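Local coordinates for protein fatty acid synthase 1, isoform A (Drosophila melanogaster, PDB 6FN6) that probably builds long-chain saturated fatty acids from acetyl-CoA and malonyl-CoA using NADPH, this chain being its dehydratase, enoylreductase and ketoreductase region, at residues 609-614 with 877-882; 660-665 with 892-897; 685-690 with 866-871; 871-876 with 911-916. All coordinates share one frame; numbering follows the deposited sequence.

Contact 1: 609-614 with 877-882; sequences APINFR and EQAFRF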
loop_
_atom_site.group_PDB
_atom_site.type_symbol
_atom_site.label_atom_id
_atom_site.label_comp_id
_atom_site.label_asym_id
_atom_site.label_seq_id
_atom_site.Cartn_x
_atom_site.Cartn_y
_atom_site.Cartn_z
ATOM N N ALA A 609 -22.442 -15.633 -27.955
ATOM C CA ALA A 609 -22.242 -14.713 -26.842
ATOM C C ALA A 609 -21.413 -15.396 -25.760
ATOM O O ALA A 609 -21.894 -16.317 -25.099
ATOM C CB ALA A 609 -23.579 -14.256 -26.278
ATOM N N PRO A 610 -20.156 -14.958 -25.583
ATOM C CA PRO A 610 -19.339 -15.527 -24.506
ATOM C C PRO A 610 -19.709 -15.026 -23.115
ATOM O O PRO A 610 -20.196 -13.905 -22.965
ATOM C CB PRO A 610 -17.919 -15.075 -24.865
ATOM C CG PRO A 610 -17.968 -14.722 -26.302
ATOM C CD PRO A 610 -19.339 -14.188 -26.535
ATOM N N ILE A 611 -19.475 -15.862 -22.107
ATOM C CA ILE A 611 -19.591 -15.434 -20.722
ATOM C C ILE A 611 -18.217 -15.008 -20.225
ATOM O O ILE A 611 -17.215 -15.672 -20.495
ATOM C CB ILE A 611 -20.170 -16.541 -19.823
ATOM C CG1 ILE A 611 -21.495 -17.061 -20.376
ATOM C CG2 ILE A 611 -20.368 -16.030 -18.406
ATOM C CD1 ILE A 611 -21.412 -18.466 -20.904
ATOM N N ASN A 612 -18.179 -13.897 -19.500
ATOM C CA ASN A 612 -16.954 -13.437 -18.869
ATOM C C ASN A 612 -17.143 -13.459 -17.358
ATOM O O ASN A 612 -18.267 -13.582 -16.876
ATOM C CB ASN A 612 -16.590 -12.037 -19.358
ATOM C CG ASN A 612 -16.036 -12.040 -20.770
ATOM O OD1 ASN A 612 -14.843 -12.264 -20.980
ATOM N ND2 ASN A 612 -16.900 -11.791 -21.747
ATOM N N PHE A 613 -16.048 -13.354 -16.613
ATOM C CA PHE A 613 -16.117 -13.440 -15.159
ATOM C C PHE A 613 -17.075 -12.395 -14.584
ATOM O O PHE A 613 -17.739 -12.646 -13.578
ATOM C CB PHE A 613 -14.723 -13.282 -14.541
ATOM C CG PHE A 613 -13.881 -14.527 -14.615
ATOM C CD1 PHE A 613 -14.308 -15.702 -14.014
ATOM C CD2 PHE A 613 -12.665 -14.525 -15.280
ATOM C CE1 PHE A 613 -13.538 -16.850 -14.076
ATOM C CE2 PHE A 613 -11.891 -15.672 -15.345
ATOM C CZ PHE A 613 -12.330 -16.836 -14.742
ATOM N N ARG A 614 -17.162 -11.237 -15.230
ATOM C CA ARG A 614 -18.037 -10.172 -14.753
ATOM C C ARG A 614 -19.488 -10.646 -14.717
ATOM O O ARG A 614 -20.243 -10.287 -13.815
ATOM C CB ARG A 614 -17.902 -8.927 -15.631
ATOM C CG ARG A 614 -18.639 -7.701 -15.096
ATOM C CD ARG A 614 -18.571 -6.543 -16.082
ATOM N NE ARG A 614 -19.839 -5.832 -16.216
ATOM C CZ ARG A 614 -20.916 -6.324 -16.822
ATOM N NH1 ARG A 614 -20.896 -7.545 -17.339
ATOM N NH2 ARG A 614 -22.023 -5.599 -16.905
ATOM N N GLU A 877 -27.367 -22.512 -17.782
ATOM C CA GLU A 877 -27.040 -22.810 -16.392
ATOM C C GLU A 877 -25.707 -23.548 -16.328
ATOM O O GLU A 877 -24.783 -23.129 -15.630
ATOM C CB GLU A 877 -28.148 -23.638 -15.731
ATOM C CG GLU A 877 -27.847 -24.051 -14.293
ATOM C CD GLU A 877 -28.925 -24.939 -13.700
ATOM O OE1 GLU A 877 -30.047 -24.965 -14.251
ATOM O OE2 GLU A 877 -28.654 -25.609 -12.681
ATOM N N GLN A 878 -25.615 -24.645 -17.072
ATOM C CA GLN A 878 -24.423 -25.480 -17.063
ATOM C C GLN A 878 -23.222 -24.681 -17.551
ATOM O O GLN A 878 -22.101 -24.877 -17.079
ATOM C CB GLN A 878 -24.630 -26.719 -17.936
ATOM C CG GLN A 878 -25.758 -27.629 -17.469
ATOM C CD GLN A 878 -25.586 -28.092 -16.034
ATOM O OE1 GLN A 878 -24.502 -28.514 -15.631
ATOM N NE2 GLN A 878 -26.658 -28.012 -15.254
ATOM N N ALA A 879 -23.463 -23.779 -18.497
ATOM C CA ALA A 879 -22.409 -22.923 -19.026
ATOM C C ALA A 879 -21.793 -22.073 -17.918
ATOM O O ALA A 879 -20.570 -21.997 -17.788
ATOM C CB ALA A 879 -22.952 -22.039 -20.136
ATOM N N PHE A 880 -22.645 -21.436 -17.119
ATOM C CA PHE A 880 -22.184 -20.600 -16.015
ATOM C C PHE A 880 -21.494 -21.411 -14.924
ATOM O O PHE A 880 -20.400 -21.060 -14.483
ATOM C CB PHE A 880 -23.355 -19.822 -15.409
ATOM C CG PHE A 880 -23.614 -18.503 -16.076
ATOM C CD1 PHE A 880 -24.239 -18.440 -17.308
ATOM C CD2 PHE A 880 -23.230 -17.323 -15.465
ATOM C CE1 PHE A 880 -24.475 -17.222 -17.916
ATOM C CE2 PHE A 880 -23.463 -16.105 -16.067
ATOM C CZ PHE A 880 -24.087 -16.054 -17.295
ATOM N N ARG A 881 -22.136 -22.487 -14.482
ATOM C CA ARG A 881 -21.564 -23.342 -13.450
ATOM C C ARG A 881 -20.215 -23.895 -13.894
ATOM O O ARG A 881 -19.315 -24.092 -13.078
ATOM C CB ARG A 881 -22.520 -24.484 -13.097
ATOM C CG ARG A 881 -23.744 -24.021 -12.326
ATOM C CD ARG A 881 -24.584 -25.183 -11.828
ATOM N NE ARG A 881 -25.738 -24.719 -11.061
ATOM C CZ ARG A 881 -25.684 -24.312 -9.796
ATOM N NH1 ARG A 881 -24.529 -24.306 -9.140
ATOM N NH2 ARG A 881 -26.789 -23.908 -9.182
ATOM N N PHE A 882 -20.081 -24.139 -15.193
ATOM C CA PHE A 882 -18.854 -24.696 -15.745
ATOM C C PHE A 882 -17.706 -23.698 -15.660
ATOM O O PHE A 882 -16.569 -24.078 -15.378
ATOM C CB PHE A 882 -19.068 -25.128 -17.196
ATOM C CG PHE A 882 -17.848 -25.728 -17.834
ATOM C CD1 PHE A 882 -17.441 -27.011 -17.512
ATOM C CD2 PHE A 882 -17.114 -25.011 -18.762
ATOM C CE1 PHE A 882 -16.319 -27.565 -18.098
ATOM C CE2 PHE A 882 -15.994 -25.559 -19.354
ATOM C CZ PHE A 882 -15.595 -26.837 -19.021
#

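Contact 2: 660-665 with 892-897; sequences KSLATT and VVIKVR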
loop_
_atom_site.group_PDB
_atom_site.type_symbol
_atom_site.label_atom_id
_atom_site.label_comp_id
_atom_site.label_asym_id
_atom_site.label_seq_id
_atom_site.Cartn_x
_atom_site.Cartn_y
_atom_site.Cartn_z
ATOM N N LYS A 660 -25.551 -6.436 -22.389
ATOM C CA LYS A 660 -26.720 -6.747 -23.214
ATOM C C LYS A 660 -26.406 -7.567 -24.465
ATOM O O LYS A 660 -27.209 -7.596 -25.400
ATOM C CB LYS A 660 -27.436 -5.454 -23.620
ATOM C CG LYS A 660 -27.835 -4.574 -22.445
ATOM C CD LYS A 660 -28.403 -3.240 -22.896
ATOM C CE LYS A 660 -28.941 -2.437 -21.717
ATOM N NZ LYS A 660 -30.046 -3.138 -20.997
ATOM N N SER A 661 -25.257 -8.235 -24.495
ATOM C CA SER A 661 -24.889 -9.037 -25.660
ATOM C C SER A 661 -25.451 -10.449 -25.550
ATOM O O SER A 661 -25.532 -11.174 -26.543
ATOM C CB SER A 661 -23.369 -9.102 -25.823
ATOM O OG SER A 661 -22.817 -10.158 -25.055
ATOM N N LEU A 662 -25.855 -10.832 -24.344
ATOM C CA LEU A 662 -26.378 -12.171 -24.120
ATOM C C LEU A 662 -27.871 -12.158 -24.417
ATOM O O LEU A 662 -28.705 -12.390 -23.541
ATOM C CB LEU A 662 -26.100 -12.637 -22.691
ATOM C CG LEU A 662 -26.386 -14.110 -22.390
ATOM C CD1 LEU A 662 -25.561 -15.029 -23.283
ATOM C CD2 LEU A 662 -26.114 -14.415 -20.927
ATOM N N ALA A 663 -28.184 -11.873 -25.676
ATOM C CA ALA A 663 -29.556 -11.748 -26.137
ATOM C C ALA A 663 -29.625 -12.140 -27.605
ATOM O O ALA A 663 -28.597 -12.319 -28.253
ATOM C CB ALA A 663 -30.057 -10.328 -25.935
ATOM N N THR A 664 -30.835 -12.287 -28.128
ATOM C CA THR A 664 -31.009 -12.648 -29.528
ATOM C C THR A 664 -30.546 -11.515 -30.440
ATOM O O THR A 664 -30.145 -11.748 -31.580
ATOM C CB THR A 664 -32.475 -12.987 -29.838
ATOM O OG1 THR A 664 -33.310 -11.882 -29.476
ATOM C CG2 THR A 664 -32.904 -14.225 -29.065
ATOM N N THR A 665 -30.606 -10.288 -29.931
ATOM C CA THR A 665 -30.152 -9.119 -30.676
ATOM C C THR A 665 -29.447 -8.147 -29.739
ATOM O O THR A 665 -29.748 -8.092 -28.547
ATOM C CB THR A 665 -31.320 -8.395 -31.372
ATOM O OG1 THR A 665 -32.416 -8.254 -30.458
ATOM C CG2 THR A 665 -31.781 -9.173 -32.599
ATOM N N VAL A 892 -15.653 -19.450 -22.690
ATOM C CA VAL A 892 -16.933 -20.144 -22.604
ATOM C C VAL A 892 -17.951 -19.395 -23.453
ATOM O O VAL A 892 -18.205 -18.214 -23.218
ATOM C CB VAL A 892 -17.406 -20.252 -21.138
ATOM C CG1 VAL A 892 -18.728 -21.006 -21.040
ATOM C CG2 VAL A 892 -16.341 -20.926 -20.282
ATOM N N VAL A 893 -18.541 -20.081 -24.430
ATOM C CA VAL A 893 -19.427 -19.425 -25.391
ATOM C C VAL A 893 -20.810 -20.076 -25.454
ATOM O O VAL A 893 -20.939 -21.300 -25.421
ATOM C CB VAL A 893 -18.792 -19.405 -26.795
ATOM C CG1 VAL A 893 -19.588 -18.495 -27.724
ATOM C CG2 VAL A 893 -17.333 -18.965 -26.720
ATOM N N ILE A 894 -21.841 -19.241 -25.554
ATOM C CA ILE A 894 -23.209 -19.727 -25.726
ATOM C C ILE A 894 -23.627 -19.603 -27.184
ATOM O O ILE A 894 -23.576 -18.521 -27.769
ATOM C CB ILE A 894 -24.191 -18.978 -24.810
ATOM C CG1 ILE A 894 -23.958 -19.386 -23.357
ATOM C CG2 ILE A 894 -25.638 -19.281 -25.210
ATOM C CD1 ILE A 894 -24.721 -18.558 -22.351
ATOM N N LYS A 895 -24.050 -20.726 -27.754
ATOM C CA LYS A 895 -24.478 -20.784 -29.146
ATOM C C LYS A 895 -25.949 -20.401 -29.270
ATOM O O LYS A 895 -26.833 -21.250 -29.159
ATOM C CB LYS A 895 -24.241 -22.190 -29.705
ATOM C CG LYS A 895 -24.702 -22.410 -31.140
ATOM C CD LYS A 895 -25.094 -23.864 -31.365
ATOM C CE LYS A 895 -23.900 -24.797 -31.232
ATOM N NZ LYS A 895 -24.291 -26.225 -31.389
ATOM N N VAL A 896 -26.204 -19.118 -29.497
ATOM C CA VAL A 896 -27.566 -18.631 -29.653
ATOM C C VAL A 896 -28.119 -19.087 -31.001
ATOM O O VAL A 896 -29.258 -19.547 -31.094
ATOM C CB VAL A 896 -27.628 -17.099 -29.517
ATOM C CG1 VAL A 896 -29.067 -16.617 -29.576
ATOM C CG2 VAL A 896 -26.962 -16.647 -28.219
ATOM N N ARG A 897 -27.304 -18.948 -32.043
ATOM C CA ARG A 897 -27.682 -19.374 -33.385
ATOM C C ARG A 897 -26.543 -20.145 -34.045
ATOM O O ARG A 897 -25.375 -19.789 -33.892
ATOM C CB ARG A 897 -28.050 -18.166 -34.243
ATOM C CG ARG A 897 -29.209 -17.349 -33.713
ATOM C CD ARG A 897 -29.405 -16.099 -34.554
ATOM N NE ARG A 897 -29.673 -16.418 -35.955
ATOM C CZ ARG A 897 -30.872 -16.372 -36.529
ATOM N NH1 ARG A 897 -31.949 -16.012 -35.836
ATOM N NH2 ARG A 897 -30.996 -16.684 -37.811
#

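Contact 3: 685-690 with 866-871; sequences ASTVPC and LPTSVF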
loop_
_atom_site.group_PDB
_atom_site.type_symbol
_atom_site.label_atom_id
_atom_site.label_comp_id
_atom_site.label_asym_id
_atom_site.label_seq_id
_atom_site.Cartn_x
_atom_site.Cartn_y
_atom_site.Cartn_z
ATOM N N ALA A 685 -14.372 -16.219 -33.558
ATOM C CA ALA A 685 -14.292 -14.764 -33.503
ATOM C C ALA A 685 -14.820 -14.210 -32.180
ATOM O O ALA A 685 -14.268 -13.250 -31.637
ATOM C CB ALA A 685 -15.055 -14.157 -34.670
ATOM N N SER A 686 -15.877 -14.825 -31.661
ATOM C CA SER A 686 -16.526 -14.358 -30.440
ATOM C C SER A 686 -15.563 -14.264 -29.257
ATOM O O SER A 686 -15.819 -13.535 -28.298
ATOM C CB SER A 686 -17.693 -15.283 -30.078
ATOM O OG SER A 686 -17.253 -16.617 -29.894
ATOM N N THR A 687 -14.461 -15.006 -29.324
ATOM C CA THR A 687 -13.514 -15.078 -28.215
ATOM C C THR A 687 -12.554 -13.887 -28.160
ATOM O O THR A 687 -11.882 -13.678 -27.151
ATOM C CB THR A 687 -12.667 -16.362 -28.289
ATOM O OG1 THR A 687 -11.795 -16.293 -29.423
ATOM C CG2 THR A 687 -13.552 -17.588 -28.415
ATOM N N VAL A 688 -12.495 -13.107 -29.233
ATOM C CA VAL A 688 -11.426 -12.120 -29.402
ATOM C C VAL A 688 -11.668 -10.766 -28.717
ATOM O O VAL A 688 -10.800 -10.292 -27.988
ATOM C CB VAL A 688 -11.152 -11.905 -30.908
ATOM C CG1 VAL A 688 -10.176 -10.755 -31.132
ATOM C CG2 VAL A 688 -10.620 -13.174 -31.532
ATOM N N PRO A 689 -12.829 -10.132 -28.959
ATOM C CA PRO A 689 -13.049 -8.729 -28.576
ATOM C C PRO A 689 -12.565 -8.321 -27.181
ATOM O O PRO A 689 -11.749 -7.409 -27.070
ATOM C CB PRO A 689 -14.567 -8.587 -28.657
ATOM C CG PRO A 689 -14.975 -9.557 -29.675
ATOM C CD PRO A 689 -14.041 -10.724 -29.549
ATOM N N CYS A 690 -13.073 -8.966 -26.137
ATOM C CA CYS A 690 -12.817 -8.511 -24.775
ATOM C C CYS A 690 -11.396 -8.779 -24.300
ATOM O O CYS A 690 -10.702 -7.858 -23.868
ATOM C CB CYS A 690 -13.804 -9.162 -23.808
ATOM S SG CYS A 690 -15.427 -8.387 -23.830
ATOM N N LEU A 866 -9.474 -18.164 -29.145
ATOM C CA LEU A 866 -9.214 -19.076 -28.041
ATOM C C LEU A 866 -9.958 -20.392 -28.212
ATOM O O LEU A 866 -10.903 -20.476 -28.998
ATOM C CB LEU A 866 -9.624 -18.432 -26.718
ATOM C CG LEU A 866 -8.669 -17.416 -26.091
ATOM C CD1 LEU A 866 -8.429 -16.229 -27.007
ATOM C CD2 LEU A 866 -9.234 -16.953 -24.761
ATOM N N PRO A 867 -9.520 -21.435 -27.489
ATOM C CA PRO A 867 -10.334 -22.650 -27.402
ATOM C C PRO A 867 -11.724 -22.322 -26.871
ATOM O O PRO A 867 -11.873 -21.360 -26.114
ATOM C CB PRO A 867 -9.557 -23.531 -26.422
ATOM C CG PRO A 867 -8.164 -23.055 -26.515
ATOM C CD PRO A 867 -8.246 -21.579 -26.767
ATOM N N THR A 868 -12.724 -23.102 -27.268
ATOM C CA THR A 868 -14.103 -22.818 -26.894
ATOM C C THR A 868 -14.778 -24.002 -26.216
ATOM O O THR A 868 -14.627 -25.146 -26.638
ATOM C CB THR A 868 -14.944 -22.426 -28.121
ATOM O OG1 THR A 868 -14.838 -23.446 -29.123
ATOM C CG2 THR A 868 -14.469 -21.098 -28.692
ATOM N N SER A 869 -15.528 -23.704 -25.162
ATOM C CA SER A 869 -16.416 -24.674 -24.540
ATOM C C SER A 869 -17.832 -24.185 -24.787
ATOM O O SER A 869 -18.346 -23.341 -24.054
ATOM C CB SER A 869 -16.127 -24.818 -23.046
ATOM O OG SER A 869 -14.754 -25.093 -22.820
ATOM N N VAL A 870 -18.448 -24.703 -25.844
ATOM C CA VAL A 870 -19.707 -24.158 -26.338
ATOM C C VAL A 870 -20.914 -24.796 -25.658
ATOM O O VAL A 870 -20.942 -26.002 -25.408
ATOM C CB VAL A 870 -19.810 -24.322 -27.869
ATOM C CG1 VAL A 870 -21.011 -23.559 -28.410
ATOM C CG2 VAL A 870 -18.526 -23.859 -28.546
ATOM N N PHE A 871 -21.912 -23.966 -25.367
ATOM C CA PHE A 871 -23.184 -24.428 -24.823
ATOM C C PHE A 871 -24.329 -23.803 -25.620
ATOM O O PHE A 871 -24.241 -22.649 -26.028
ATOM C CB PHE A 871 -23.303 -24.062 -23.340
ATOM C CG PHE A 871 -22.252 -24.694 -22.471
ATOM C CD1 PHE A 871 -20.998 -24.120 -22.350
ATOM C CD2 PHE A 871 -22.521 -25.857 -21.770
ATOM C CE1 PHE A 871 -20.030 -24.697 -21.548
ATOM C CE2 PHE A 871 -21.558 -26.439 -20.968
ATOM C CZ PHE A 871 -20.312 -25.859 -20.857
#

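Contact 4: 871-876 with 911-916; sequences FNDQQV and RLINAI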
loop_
_atom_site.group_PDB
_atom_site.type_symbol
_atom_site.label_atom_id
_atom_site.label_comp_id
_atom_site.label_asym_id
_atom_site.label_seq_id
_atom_site.Cartn_x
_atom_site.Cartn_y
_atom_site.Cartn_z
ATOM N N PHE A 871 -21.912 -23.966 -25.367
ATOM C CA PHE A 871 -23.184 -24.428 -24.823
ATOM C C PHE A 871 -24.329 -23.803 -25.620
ATOM O O PHE A 871 -24.241 -22.649 -26.028
ATOM C CB PHE A 871 -23.303 -24.062 -23.340
ATOM C CG PHE A 871 -22.252 -24.694 -22.471
ATOM C CD1 PHE A 871 -20.998 -24.120 -22.350
ATOM C CD2 PHE A 871 -22.521 -25.857 -21.770
ATOM C CE1 PHE A 871 -20.030 -24.697 -21.548
ATOM C CE2 PHE A 871 -21.558 -26.439 -20.968
ATOM C CZ PHE A 871 -20.312 -25.859 -20.857
ATOM N N ASN A 872 -25.402 -24.555 -25.845
ATOM C CA ASN A 872 -26.535 -24.025 -26.605
ATOM C C ASN A 872 -27.460 -23.222 -25.691
ATOM O O ASN A 872 -27.220 -23.118 -24.487
ATOM C CB ASN A 872 -27.310 -25.150 -27.303
ATOM C CG ASN A 872 -27.795 -26.217 -26.343
ATOM O OD1 ASN A 872 -28.000 -25.959 -25.158
ATOM N ND2 ASN A 872 -27.985 -27.428 -26.856
ATOM N N ASP A 873 -28.505 -22.639 -26.274
ATOM C CA ASP A 873 -29.366 -21.697 -25.559
ATOM C C ASP A 873 -30.036 -22.319 -24.333
ATOM O O ASP A 873 -30.462 -21.602 -23.429
ATOM C CB ASP A 873 -30.436 -21.129 -26.498
ATOM C CG ASP A 873 -31.191 -22.206 -27.252
ATOM O OD1 ASP A 873 -30.730 -23.366 -27.264
ATOM O OD2 ASP A 873 -32.245 -21.887 -27.840
ATOM N N GLN A 874 -30.132 -23.645 -24.306
ATOM C CA GLN A 874 -30.797 -24.341 -23.206
ATOM C C GLN A 874 -29.840 -24.647 -22.054
ATOM O O GLN A 874 -30.271 -24.829 -20.916
ATOM C CB GLN A 874 -31.426 -25.643 -23.707
ATOM C CG GLN A 874 -32.543 -25.447 -24.722
ATOM C CD GLN A 874 -33.681 -24.602 -24.186
ATOM O OE1 GLN A 874 -33.874 -24.496 -22.976
ATOM N NE2 GLN A 874 -34.441 -23.991 -25.088
ATOM N N GLN A 875 -28.547 -24.717 -22.357
ATOM C CA GLN A 875 -27.543 -25.087 -21.363
ATOM C C GLN A 875 -26.836 -23.871 -20.762
ATOM O O GLN A 875 -25.634 -23.922 -20.494
ATOM C CB GLN A 875 -26.504 -26.013 -21.995
ATOM C CG GLN A 875 -27.076 -27.276 -22.614
ATOM C CD GLN A 875 -26.138 -27.891 -23.635
ATOM O OE1 GLN A 875 -25.160 -27.268 -24.052
ATOM N NE2 GLN A 875 -26.437 -29.114 -24.052
ATOM N N VAL A 876 -27.574 -22.785 -20.547
ATOM C CA VAL A 876 -26.982 -21.571 -19.993
ATOM C C VAL A 876 -26.549 -21.795 -18.548
ATOM O O VAL A 876 -25.497 -21.314 -18.130
ATOM C CB VAL A 876 -27.956 -20.382 -20.097
ATOM C CG1 VAL A 876 -27.346 -19.123 -19.488
ATOM C CG2 VAL A 876 -28.334 -20.138 -21.545
ATOM N N ARG A 911 -35.861 -16.771 -36.299
ATOM C CA ARG A 911 -35.916 -17.830 -35.296
ATOM C C ARG A 911 -36.799 -17.437 -34.127
ATOM O O ARG A 911 -37.089 -16.262 -33.906
ATOM C CB ARG A 911 -34.528 -18.196 -34.757
ATOM C CG ARG A 911 -33.684 -19.077 -35.659
ATOM C CD ARG A 911 -32.609 -19.774 -34.826
ATOM N NE ARG A 911 -31.620 -20.488 -35.630
ATOM C CZ ARG A 911 -30.717 -21.328 -35.128
ATOM N NH1 ARG A 911 -30.677 -21.569 -33.822
ATOM N NH2 ARG A 911 -29.855 -21.937 -35.930
ATOM N N LEU A 912 -37.214 -18.452 -33.380
ATOM C CA LEU A 912 -37.973 -18.259 -32.162
ATOM C C LEU A 912 -37.226 -18.959 -31.042
ATOM O O LEU A 912 -36.614 -20.007 -31.252
ATOM C CB LEU A 912 -39.388 -18.821 -32.302
ATOM C CG LEU A 912 -40.307 -18.136 -33.317
ATOM C CD1 LEU A 912 -41.600 -18.917 -33.449
ATOM C CD2 LEU A 912 -40.590 -16.695 -32.926
ATOM N N ILE A 913 -37.274 -18.378 -29.852
ATOM C CA ILE A 913 -36.594 -18.946 -28.702
ATOM C C ILE A 913 -37.578 -19.001 -27.550
ATOM O O ILE A 913 -38.406 -18.106 -27.384
ATOM C CB ILE A 913 -35.331 -18.135 -28.341
ATOM C CG1 ILE A 913 -34.571 -18.813 -27.195
ATOM C CG2 ILE A 913 -35.702 -16.701 -27.974
ATOM C CD1 ILE A 913 -33.183 -18.234 -26.941
ATOM N N ASN A 914 -37.499 -20.066 -26.763
ATOM C CA ASN A 914 -38.394 -20.227 -25.631
ATOM C C ASN A 914 -37.942 -19.340 -24.480
ATOM O O ASN A 914 -36.874 -19.542 -23.900
ATOM C CB ASN A 914 -38.446 -21.692 -25.198
ATOM C CG ASN A 914 -39.043 -22.589 -26.260
ATOM O OD1 ASN A 914 -40.262 -22.748 -26.342
ATOM N ND2 ASN A 914 -38.188 -23.180 -27.087
ATOM N N ALA A 915 -38.770 -18.351 -24.159
ATOM C CA ALA A 915 -38.476 -17.420 -23.081
ATOM C C ALA A 915 -39.738 -17.146 -22.281
ATOM O O ALA A 915 -40.853 -17.295 -22.785
ATOM C CB ALA A 915 -37.905 -16.121 -23.636
ATOM N N ILE A 916 -39.560 -16.756 -21.026
ATOM C CA ILE A 916 -40.686 -16.392 -20.185
ATOM C C ILE A 916 -41.318 -15.155 -20.811
ATOM O O ILE A 916 -40.644 -14.139 -20.985
ATOM C CB ILE A 916 -40.249 -16.151 -18.732
ATOM C CG1 ILE A 916 -39.681 -17.441 -18.139
ATOM C CG2 ILE A 916 -41.424 -15.656 -17.893
ATOM C CD1 ILE A 916 -38.988 -17.261 -16.804
HETATM O O HOH W 1 -35.226 -22.153 -28.267
#

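Contact 1: 609-614 with 877-882
Ile611 of strand 601-611 meets helix 876-885 through Ala879 and Phe880, and the path of its side chain shows how. From the backbone the CB bond heads for the helix, and the two branches share the work. CG2 stands over one face of the Phe880 ring, 4.1 Å from the ring centroid and 21° off the normal, so this is a CH-pi contact displaced toward the rim. With chi1 at -54°, CG2 is anti to the backbone N and CG1 lies beside that N. CG1 lies over the rim of the same face, 3.9 Å from Phe880 CE1. Beyond it, the tip CD1 turns to the neighbouring helix residue and comes within 4.0 Å of Ala879 CB. Cutting the side chain back to an alanine here would probably leave the Phe880 face and the Ala879 methyl without their partner and open a gap between strand and helix. Ile611 also touches Val892 and, through CD1, Ile894 of strand 891-895, while Phe880 packs on Thr619 of helix 613-620. Every atom touching across the two segments is carbon and all three residues are buried, which implies that helix and strand are joined here by dispersion and exclusion of water.

Contact 2: 660-665 with 892-897
Leu662 reaches Ile894 from the centre of an inverse gamma turn, a tight bend marked by a weak Ala663 N to Ser661 O bond. The loop carrying it leads into strand 665-669 of the enoylreductase part of the chain. In medium-chain dehydrogenases/reductases the catalytic domain has a GroES-like fold, and the curled mixed sheet here, containing strands 601-611 and 891-895, is consistent with that. Backbone bonds join Leu662 to Val572 and Ser661 to Gly640, and these probably help to fix the turn. With CG anti to the backbone N (chi1 -170°), the side chain extends toward strand 891-895, and its CD1 meets CD1 of Ile894 tip to tip at 3.7 Å. The two chains cross at about a right angle, and this limits the touch to their terminal methyls. Leu662 also packs on Ala609 of strand 601-611.

A second, looser approach lies where the strand has given way to loop. Thr664 and Val896 have CA atoms 6.9 Å apart, closer than the 8.3 Å between the CA atoms of Leu662 and Ile894, yet the nearest threonine atom is its CA. The Thr664 hydroxyl is engaged with the backbone N of Ala570. The facing valine methyl, Val896 CG1, stops 4.4 Å from Thr664 CA.

Contact 3: 685-690 with 866-871
Thr687 of the type I turn Ala685-Val688 binds Leu866 and packs on Thr868, joining the turn between helices 682-685 and 689-702 to the start of strand 868-872. The turn closes with Val688 N bound to Ala685 O at 3.0 Å.

The polar link comes first. Leu866 N donates to Thr687 OG1 over 3.0 Å, with a nearly straight N-H...O angle of 165°. OG1 accepts this bond and is itself bonded to the Glu684 carbonyl, one turn back along the chain. Chi1 of 68° places OG1 between the backbone N and the carbonyl carbon of Thr687 and leaves CG2 beside the N, facing Thr868. With a valine in its place, the backbone N-H of Leu866 would probably lose its acceptor, and the Glu684 carbonyl its hydroxyl partner.

Apolar contact accompanies the bond. Thr687 CB lies 4.0 Å from Leu866 CB, while the two threonine side chains cross at about a right angle. The Thr868 hydroxyl is hydrogen-bonded to Glu683 OE1, and strand 868-872 is hydrogen-bonded alongside strand 891-895. What the threonines present to each other is methyl: Thr687 CG2 and Thr868 CG2 are 3.6 Å apart.

Contact 4: 871-876 with 911-916
Asp873 lies alongside Ile913, the two side chains sliding past each other in opposite directions. Its CB is 4.0 Å from Ile913 CD1, and OD2 is 3.9 Å from the same methyl; the carboxylate therefore rests against hydrocarbon without a polar partner in that side chain. A water joins the segments: it donates to Asp873 OD2 at 3.0 Å and takes a weak bond from Asn914 N at 3.4 Å. Arg911 NH1, 6.2 Å from Asp873 OD2, is too distant for a salt bridge but may steady the negative charge. At the margin, the amide ends of Gln874 and Asn914 come close through their nitrogens, Gln874 NE2 and Asn914 ND2 being 4.3 Å apart.

Asp873 is presented by a type I turn, Asn872 to Gln875, that its side chains reinforce. Asn872 N donates to Gln875 OE1 at 3.3 Å from above the amide plane, 50° out of it, while Asn872 OD1 receives weak bonds from Gln874 N and Gln875 N. This turn links strand 868-872 to helix 876-885. Strand 913-915 pairs antiparallel with strand 565-567, and Trp585 of strand 583-587 spans both sides, bonding Asp873 O through NE1 and packing on Ile913.

The four contacts gather on one side of the chain's centre, in the enoylreductase part. Contacts 1, 2 and 3 are about 11 Å apart between centres; contact 4 lies about 9 Å from contact 2 but about 19 Å from contact 3. All reach one curled mixed sheet, in which strand 891-895 lies between strands 601-611 and 868-872, antiparallel to the first and parallel to the second. Along the chain contact 3 is nested inside the loops closed by contacts 1 and 2, which cross, and contact 4 follows it, sharing Phe871. Sequence returning after the Rossmann-like sheet completes the sheet begun earlier, and contact 4 connects the turn after strand 868-872 with strand 913-915, in a separate sheet.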